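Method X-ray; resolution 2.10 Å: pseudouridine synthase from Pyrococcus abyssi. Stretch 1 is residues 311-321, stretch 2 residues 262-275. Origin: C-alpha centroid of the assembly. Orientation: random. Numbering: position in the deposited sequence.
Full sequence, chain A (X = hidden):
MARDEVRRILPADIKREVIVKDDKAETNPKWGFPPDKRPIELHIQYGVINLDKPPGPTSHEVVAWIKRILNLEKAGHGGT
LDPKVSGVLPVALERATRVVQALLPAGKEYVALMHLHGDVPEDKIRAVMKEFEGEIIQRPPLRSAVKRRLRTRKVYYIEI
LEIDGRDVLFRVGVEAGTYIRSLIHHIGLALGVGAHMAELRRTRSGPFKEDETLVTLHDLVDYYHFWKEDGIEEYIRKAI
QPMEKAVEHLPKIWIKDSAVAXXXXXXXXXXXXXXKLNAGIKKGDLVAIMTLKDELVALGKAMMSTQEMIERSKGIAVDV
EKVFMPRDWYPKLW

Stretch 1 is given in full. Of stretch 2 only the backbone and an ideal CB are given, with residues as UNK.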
ATOM      1  N   GLU A 311      47.430  -9.798  31.240  1.00 57.44           N
ATOM      2  CA  GLU A 311      48.248 -10.068  32.422  1.00 61.64           C
ATOM      3  C   GLU A 311      47.875 -11.355  33.149  1.00 61.42           C
ATOM      4  O   GLU A 311      48.713 -12.239  33.325  1.00 61.44           O
ATOM      5  CB  GLU A 311      48.158  -8.900  33.409  1.00 63.94           C
ATOM      6  CG  GLU A 311      48.545  -7.557  32.831  1.00 69.72           C
ATOM      7  CD  GLU A 311      48.339  -6.418  33.814  1.00 72.69           C
ATOM      8  OE1 GLU A 311      47.229  -6.310  34.385  1.00 72.94           O
ATOM      9  OE2 GLU A 311      49.290  -5.629  34.013  1.00 75.25           O
ATOM     10  N   ARG A 312      46.620 -11.450  33.582  1.00 61.62           N
ATOM     11  CA  ARG A 312      46.145 -12.625  34.301  1.00 61.06           C
ATOM     12  C   ARG A 312      46.261 -13.883  33.461  1.00 60.41           C
ATOM     13  O   ARG A 312      46.514 -13.819  32.260  1.00 61.42           O
ATOM     14  CB  ARG A 312      44.699 -12.414  34.757  1.00 61.73           C
ATOM     15  CG  ARG A 312      44.565 -11.267  35.746  1.00 64.15           C
ATOM     16  CD  ARG A 312      43.121 -10.965  36.101  1.00 66.84           C
ATOM     17  NE  ARG A 312      43.025  -9.799  36.977  1.00 68.85           N
ATOM     18  CZ  ARG A 312      41.894  -9.153  37.247  1.00 70.36           C
ATOM     19  NH1 ARG A 312      40.747  -9.560  36.711  1.00 71.61           N
ATOM     20  NH2 ARG A 312      41.909  -8.094  38.045  1.00 69.61           N
ATOM     21  N   SER A 313      46.086 -15.032  34.102  1.00 60.09           N
ATOM     22  CA  SER A 313      46.188 -16.307  33.408  1.00 59.82           C
ATOM     23  C   SER A 313      44.989 -17.186  33.709  1.00 58.77           C
ATOM     24  O   SER A 313      44.898 -18.312  33.220  1.00 58.17           O
ATOM     25  CB  SER A 313      47.467 -17.033  33.828  1.00 60.22           C
ATOM     26  OG  SER A 313      47.471 -17.282  35.226  1.00 60.73           O
ATOM     27  N   LYS A 314      44.072 -16.668  34.520  1.00 58.13           N
ATOM     28  CA  LYS A 314      42.876 -17.412  34.883  1.00 58.25           C
ATOM     29  C   LYS A 314      41.705 -16.490  35.179  1.00 56.49           C
ATOM     30  O   LYS A 314      41.859 -15.269  35.241  1.00 56.90           O
ATOM     31  CB  LYS A 314      43.164 -18.310  36.092  1.00 60.76           C
ATOM     32  CG  LYS A 314      43.763 -17.584  37.285  1.00 65.19           C
ATOM     33  CD  LYS A 314      44.324 -18.567  38.311  1.00 69.15           C
ATOM     34  CE  LYS A 314      45.431 -19.428  37.701  1.00 72.14           C
ATOM     35  NZ  LYS A 314      45.976 -20.452  38.648  1.00 74.17           N
ATOM     36  N   GLY A 315      40.530 -17.083  35.351  1.00 54.81           N
ATOM     37  CA  GLY A 315      39.343 -16.305  35.639  1.00 53.64           C
ATOM     38  C   GLY A 315      38.448 -16.158  34.425  1.00 53.95           C
ATOM     39  O   GLY A 315      38.858 -16.455  33.298  1.00 53.25           O
ATOM     40  N   ILE A 316      37.221 -15.707  34.658  1.00 52.38           N
ATOM     41  CA  ILE A 316      36.260 -15.505  33.587  1.00 53.03           C
ATOM     42  C   ILE A 316      36.531 -14.162  32.920  1.00 53.22           C
ATOM     43  O   ILE A 316      36.505 -13.113  33.569  1.00 53.60           O
ATOM     44  CB  ILE A 316      34.827 -15.531  34.132  1.00 53.65           C
ATOM     45  CG1 ILE A 316      34.538 -16.916  34.716  1.00 55.88           C
ATOM     46  CG2 ILE A 316      33.833 -15.198  33.024  1.00 54.05           C
ATOM     47  CD1 ILE A 316      33.174 -17.041  35.356  1.00 57.05           C
ATOM     48  N   ALA A 317      36.810 -14.197  31.622  1.00 50.39           N
ATOM     49  CA  ALA A 317      37.091 -12.974  30.888  1.00 48.29           C
ATOM     50  C   ALA A 317      35.803 -12.370  30.342  1.00 47.39           C
ATOM     51  O   ALA A 317      35.656 -11.151  30.283  1.00 47.62           O
ATOM     52  CB  ALA A 317      38.065 -13.259  29.756  1.00 48.66           C
ATOM     53  N   VAL A 318      34.864 -13.221  29.945  1.00 46.63           N
ATOM     54  CA  VAL A 318      33.604 -12.731  29.404  1.00 46.93           C
ATOM     55  C   VAL A 318      32.381 -13.520  29.844  1.00 48.05           C
ATOM     56  O   VAL A 318      32.385 -14.754  29.831  1.00 48.10           O
ATOM     57  CB  VAL A 318      33.602 -12.744  27.856  1.00 45.55           C
ATOM     58  CG1 VAL A 318      32.273 -12.202  27.339  1.00 42.73           C
ATOM     59  CG2 VAL A 318      34.764 -11.922  27.316  1.00 43.79           C
ATOM     60  N   ASP A 319      31.334 -12.797  30.229  1.00 48.36           N
ATOM     61  CA  ASP A 319      30.080 -13.426  30.609  1.00 50.88           C
ATOM     62  C   ASP A 319      29.254 -13.492  29.335  1.00 48.75           C
ATOM     63  O   ASP A 319      28.677 -12.495  28.903  1.00 48.75           O
ATOM     64  CB  ASP A 319      29.345 -12.609  31.670  1.00 56.66           C
ATOM     65  CG  ASP A 319      29.510 -13.188  33.059  1.00 62.36           C
ATOM     66  OD1 ASP A 319      29.316 -14.414  33.211  1.00 67.76           O
ATOM     67  OD2 ASP A 319      29.823 -12.427  33.999  1.00 66.02           O
ATOM     68  N   VAL A 320      29.217 -14.670  28.726  1.00 47.91           N
ATOM     69  CA  VAL A 320      28.493 -14.868  27.477  1.00 46.74           C
ATOM     70  C   VAL A 320      26.991 -14.674  27.621  1.00 47.41           C
ATOM     71  O   VAL A 320      26.348 -15.306  28.458  1.00 48.51           O
ATOM     72  CB  VAL A 320      28.792 -16.270  26.904  1.00 44.89           C
ATOM     73  CG1 VAL A 320      28.005 -16.491  25.623  1.00 42.77           C
ATOM     74  CG2 VAL A 320      30.289 -16.413  26.645  1.00 43.27           C
ATOM     75  N   GLU A 321      26.433 -13.797  26.792  1.00 47.79           N
ATOM     76  CA  GLU A 321      25.007 -13.508  26.834  1.00 48.43           C
ATOM     77  C   GLU A 321      24.257 -14.202  25.709  1.00 48.43           C
ATOM     78  O   GLU A 321      23.080 -14.530  25.853  1.00 48.95           O
ATOM     79  CB  GLU A 321      24.776 -11.999  26.755  1.00 51.50           C
ATOM     80  CG  GLU A 321      25.565 -11.222  27.791  1.00 58.68           C
ATOM     81  CD  GLU A 321      25.221  -9.745  27.806  1.00 64.11           C
ATOM     82  OE1 GLU A 321      25.243  -9.114  26.726  1.00 65.77           O
ATOM     83  OE2 GLU A 321      24.941  -9.216  28.907  1.00 66.20           O
ATOM     84  N   UNK A 262      34.020 -25.040  24.065  1.00 39.97           N
ATOM     85  CA  UNK A 262      33.512 -24.798  25.408  1.00 40.82           C
ATOM     86  C   UNK A 262      32.461 -23.688  25.413  1.00 40.48           C
ATOM     87  O   UNK A 262      31.406 -23.827  26.040  1.00 41.15           O
ATOM     88  CB  UNK A 262      34.662 -24.439  26.351  1.00 40.82           C
ATOM     89  N   UNK A 263      32.746 -22.587  24.724  1.00 38.48           N
ATOM     90  CA  UNK A 263      31.802 -21.481  24.672  1.00 37.62           C
ATOM     91  C   UNK A 263      30.559 -21.884  23.886  1.00 37.97           C
ATOM     92  O   UNK A 263      29.443 -21.529  24.256  1.00 37.07           O
ATOM     93  CB  UNK A 263      32.454 -20.246  24.047  1.00 37.62           C
ATOM     94  N   UNK A 264      30.751 -22.632  22.804  1.00 37.63           N
ATOM     95  CA  UNK A 264      29.626 -23.088  21.994  1.00 39.50           C
ATOM     96  C   UNK A 264      28.708 -23.997  22.820  1.00 42.28           C
ATOM     97  O   UNK A 264      27.507 -24.095  22.546  1.00 41.24           O
ATOM     98  CB  UNK A 264      30.127 -23.823  20.749  1.00 39.50           C
ATOM     99  N   UNK A 265      29.278 -24.675  23.813  1.00 42.82           N
ATOM    100  CA  UNK A 265      28.497 -25.562  24.663  1.00 46.58           C
ATOM    101  C   UNK A 265      27.937 -24.864  25.901  1.00 48.67           C
ATOM    102  O   UNK A 265      27.519 -25.525  26.852  1.00 51.93           O
ATOM    103  CB  UNK A 265      29.358 -26.752  25.092  1.00 46.58           C
ATOM    104  N   UNK A 266      27.950 -23.533  25.900  1.00 48.72           N
ATOM    105  CA  UNK A 266      27.383 -22.792  27.016  1.00 47.88           C
ATOM    106  C   UNK A 266      28.274 -22.214  28.101  1.00 47.70           C
ATOM    107  O   UNK A 266      27.783 -21.486  28.961  1.00 48.46           O
ATOM    108  CB  UNK A 266      26.383 -23.718  27.711  1.00 47.88           C
ATOM    109  N   UNK A 267      29.566 -22.517  28.081  1.00 46.95           N
ATOM    110  CA  UNK A 267      30.467 -21.994  29.104  1.00 46.78           C
ATOM    111  C   UNK A 267      30.835 -20.538  28.861  1.00 47.31           C
ATOM    112  O   UNK A 267      30.678 -20.020  27.755  1.00 48.42           O
ATOM    113  CB  UNK A 267      31.739 -22.842  29.165  1.00 46.78           C
ATOM    114  N   UNK A 268      31.304 -19.870  29.909  1.00 47.16           N
ATOM    115  CA  UNK A 268      31.745 -18.493  29.770  1.00 46.38           C
ATOM    116  C   UNK A 268      33.184 -18.587  29.291  1.00 44.00           C
ATOM    117  O   UNK A 268      33.823 -19.621  29.454  1.00 44.08           O
ATOM    118  CB  UNK A 268      31.615 -17.701  31.072  1.00 46.38           C
ATOM    119  N   UNK A 269      33.701 -17.519  28.701  1.00 43.89           N
ATOM    120  CA  UNK A 269      35.076 -17.541  28.207  1.00 43.80           C
ATOM    121  C   UNK A 269      36.079 -17.283  29.319  1.00 44.42           C
ATOM    122  O   UNK A 269      35.953 -16.317  30.070  1.00 46.38           O
ATOM    123  CB  UNK A 269      35.256 -16.504  27.096  1.00 43.80           C
ATOM    124  N   UNK A 270      37.083 -18.144  29.423  1.00 44.79           N
ATOM    125  CA  UNK A 270      38.109 -17.960  30.433  1.00 44.68           C
ATOM    126  C   UNK A 270      39.356 -17.419  29.748  1.00 45.16           C
ATOM    127  O   UNK A 270      39.562 -17.632  28.553  1.00 44.17           O
ATOM    128  CB  UNK A 270      38.404 -19.266  31.173  1.00 44.68           C
ATOM    129  N   UNK A 271      40.172 -16.714  30.518  1.00 45.35           N
ATOM    130  CA  UNK A 271      41.410 -16.108  30.036  1.00 46.35           C
ATOM    131  C   UNK A 271      42.323 -17.036  29.231  1.00 46.32           C
ATOM    132  O   UNK A 271      42.879 -16.634  28.206  1.00 46.68           O
ATOM    133  CB  UNK A 271      42.193 -15.566  31.233  1.00 46.35           C
ATOM    134  N   UNK A 272      42.501 -18.284  29.688  1.00 46.77           N
ATOM    135  CA  UNK A 272      43.358 -19.259  28.997  1.00 45.85           C
ATOM    136  C   UNK A 272      42.945 -19.554  27.553  1.00 43.83           C
ATOM    137  O   UNK A 272      43.740 -20.071  26.773  1.00 45.07           O
ATOM    138  CB  UNK A 272      43.367 -20.570  29.785  1.00 45.85           C
ATOM    139  N   UNK A 273      41.702 -19.239  27.207  1.00 42.98           N
ATOM    140  CA  UNK A 273      41.230 -19.495  25.859  1.00 42.17           C
ATOM    141  C   UNK A 273      41.470 -18.347  24.891  1.00 41.77           C
ATOM    142  O   UNK A 273      41.252 -18.489  23.687  1.00 42.42           O
ATOM    143  CB  UNK A 273      39.735 -19.817  25.898  1.00 42.17           C
ATOM    144  N   UNK A 274      41.932 -17.215  25.409  1.00 40.35           N
ATOM    145  CA  UNK A 274      42.180 -16.034  24.585  1.00 39.71           C
ATOM    146  C   UNK A 274      43.503 -16.080  23.821  1.00 39.76           C
ATOM    147  O   UNK A 274      44.554 -16.352  24.394  1.00 41.49           O
ATOM    148  CB  UNK A 274      42.153 -14.785  25.468  1.00 39.71           C
ATOM    149  N   UNK A 275      43.444 -15.810  22.523  1.00 40.15           N
ATOM    150  CA  UNK A 275      44.642 -15.804  21.688  1.00 38.70           C
ATOM    151  C   UNK A 275      45.114 -14.360  21.502  1.00 38.81           C
ATOM    152  O   UNK A 275      46.285 -14.044  21.700  1.00 37.98           O
ATOM    153  CB  UNK A 275      44.371 -16.468  20.336  1.00 38.70           C
TER

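Positions 262 to 264 are the last turn of a helix. The ideal CB atoms of 262 and 264 have nothing of stretch 1 within reach, so many residues would suit; both are alanine. Position 263 points sideways, its ideal CB 5.1 Å from Val320 CG2, which favours an aliphatic side chain long enough to close the gap. It is Val263, whose CG1 lies 4.1 Å from Val320 CG2.

Position 265 leaves helical angles and is out of reach of stretch 1, so the choice is open; it is His265. At 266, phi/psi of 100/-7 would jam a CB against the preceding carbonyl O, which calls for glycine, and Gly266 is found. Position 267 points away and tolerates many residues; Ala267 occupies it.

Position 268 is more demanding. Its ideal CB sits 3.3 Å from Val318 O and 4.5 Å from Val320 N, a backbone donor that a short side chain bearing an acceptor could reach; asparagine, aspartate or perhaps serine would suit, although the carboxylate of Asp319 nearby makes a second negative charge less attractive. The residue is Asn268. Val320 N donates to Asn268 OD1 at 3.0 Å, continuing the pairing through a side chain where the strands separate, and a water donates to both Asn268 OD1 and Val320 O.

At 269 the backbone pairs antiparallel with Val318, and the CB lies on the same face as that valine, 4.2 Å from Val318 CB. A branched aliphatic residue fits. Leu269 places CD2 4.1 Å from Val318 CG2. Its carbonyl O accepts from both Ala317 N (2.8 Å) and Val318 N (3.3 Å), a double use that accompanies the beta bulge.

Position 270 points sideways, its side chain diverging from that of Ile316, so polar or beta-branched residues are acceptable. Thr270 is found, its CA making a CA-H...O contact with Gly315 O at 3.3 Å.

The CB of 271 points toward stretch 1, 3.9 Å from Lys314 N, into a space lined by backbone and Ala317; a compact aliphatic residue suits. Val271 brings CG1 to 3.5 Å from Arg312 O and CG2 to 4.1 Å from Ala317 CB, while Val271 N donates to Gly315 O at 3.1 Å.

At 272, phi of -59° permits proline and the sideways CB imposes little; Pro272 sets CG 3.2 Å from Ser313 O. Position 273 is out of reach and is Gly273. Position 274 points toward stretch 1 from a distance, favouring a long apolar residue: Ile274 CD1 reaches 3.7 Å from Ala317 CB. Position 275 makes no contact and is Val275.

Stretch 2, residues 262-275: AVAHGANLTVPGIV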
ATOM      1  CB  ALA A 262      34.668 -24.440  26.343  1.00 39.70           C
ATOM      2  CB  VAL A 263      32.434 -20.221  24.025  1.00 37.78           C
ATOM      3  CG1 VAL A 263      31.375 -19.168  23.798  1.00 35.00           C
ATOM      4  CG2 VAL A 263      33.523 -19.671  24.923  1.00 37.07           C
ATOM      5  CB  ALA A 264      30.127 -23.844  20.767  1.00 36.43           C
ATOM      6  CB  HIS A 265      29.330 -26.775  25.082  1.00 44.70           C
ATOM      7  CG  HIS A 265      29.517 -27.784  23.990  1.00 45.96           C
ATOM      8  ND1 HIS A 265      30.213 -27.508  22.834  1.00 45.86           N
ATOM      9  CD2 HIS A 265      29.080 -29.061  23.869  1.00 46.30           C
ATOM     10  CE1 HIS A 265      30.199 -28.570  22.047  1.00 47.81           C
ATOM     11  NE2 HIS A 265      29.517 -29.526  22.651  1.00 47.73           N
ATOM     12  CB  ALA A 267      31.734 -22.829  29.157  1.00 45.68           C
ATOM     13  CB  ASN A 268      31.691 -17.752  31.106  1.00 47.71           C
ATOM     14  CG  ASN A 268      30.290 -17.341  31.485  1.00 50.14           C
ATOM     15  OD1 ASN A 268      29.504 -16.926  30.632  1.00 50.06           O
ATOM     16  ND2 ASN A 268      29.970 -17.437  32.773  1.00 50.27           N
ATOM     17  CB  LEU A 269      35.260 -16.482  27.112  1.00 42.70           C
ATOM     18  CG  LEU A 269      36.679 -16.294  26.569  1.00 40.84           C
ATOM     19  CD1 LEU A 269      37.121 -17.559  25.857  1.00 39.54           C
ATOM     20  CD2 LEU A 269      36.713 -15.094  25.626  1.00 41.02           C
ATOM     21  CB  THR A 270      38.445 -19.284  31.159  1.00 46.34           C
ATOM     22  OG1 THR A 270      38.934 -20.243  30.216  1.00 47.62           O
ATOM     23  CG2 THR A 270      37.198 -19.847  31.835  1.00 45.11           C
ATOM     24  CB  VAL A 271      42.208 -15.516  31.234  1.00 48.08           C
ATOM     25  CG1 VAL A 271      43.555 -14.963  30.769  1.00 46.56           C
ATOM     26  CG2 VAL A 271      41.374 -14.428  31.906  1.00 46.86           C
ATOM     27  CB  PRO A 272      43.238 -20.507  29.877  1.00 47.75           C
ATOM     28  CG  PRO A 272      42.987 -19.941  31.237  1.00 48.58           C
ATOM     29  CD  PRO A 272      41.986 -18.849  30.949  1.00 47.98           C
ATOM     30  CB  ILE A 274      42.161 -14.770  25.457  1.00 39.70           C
ATOM     31  CG1 ILE A 274      40.814 -14.672  26.180  1.00 38.63           C
ATOM     32  CG2 ILE A 274      42.438 -13.540  24.607  1.00 40.46           C
ATOM     33  CD1 ILE A 274      40.736 -13.541  27.180  1.00 39.37           C
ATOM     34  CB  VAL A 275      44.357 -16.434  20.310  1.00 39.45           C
ATOM     35  CG1 VAL A 275      45.531 -16.183  19.362  1.00 35.88           C
ATOM     36  CG2 VAL A 275      44.113 -17.936  20.475  1.00 37.78           C
TER
HETATM   37  O   HOH W   1      26.869 -17.414  30.445  1.00 59.71           O
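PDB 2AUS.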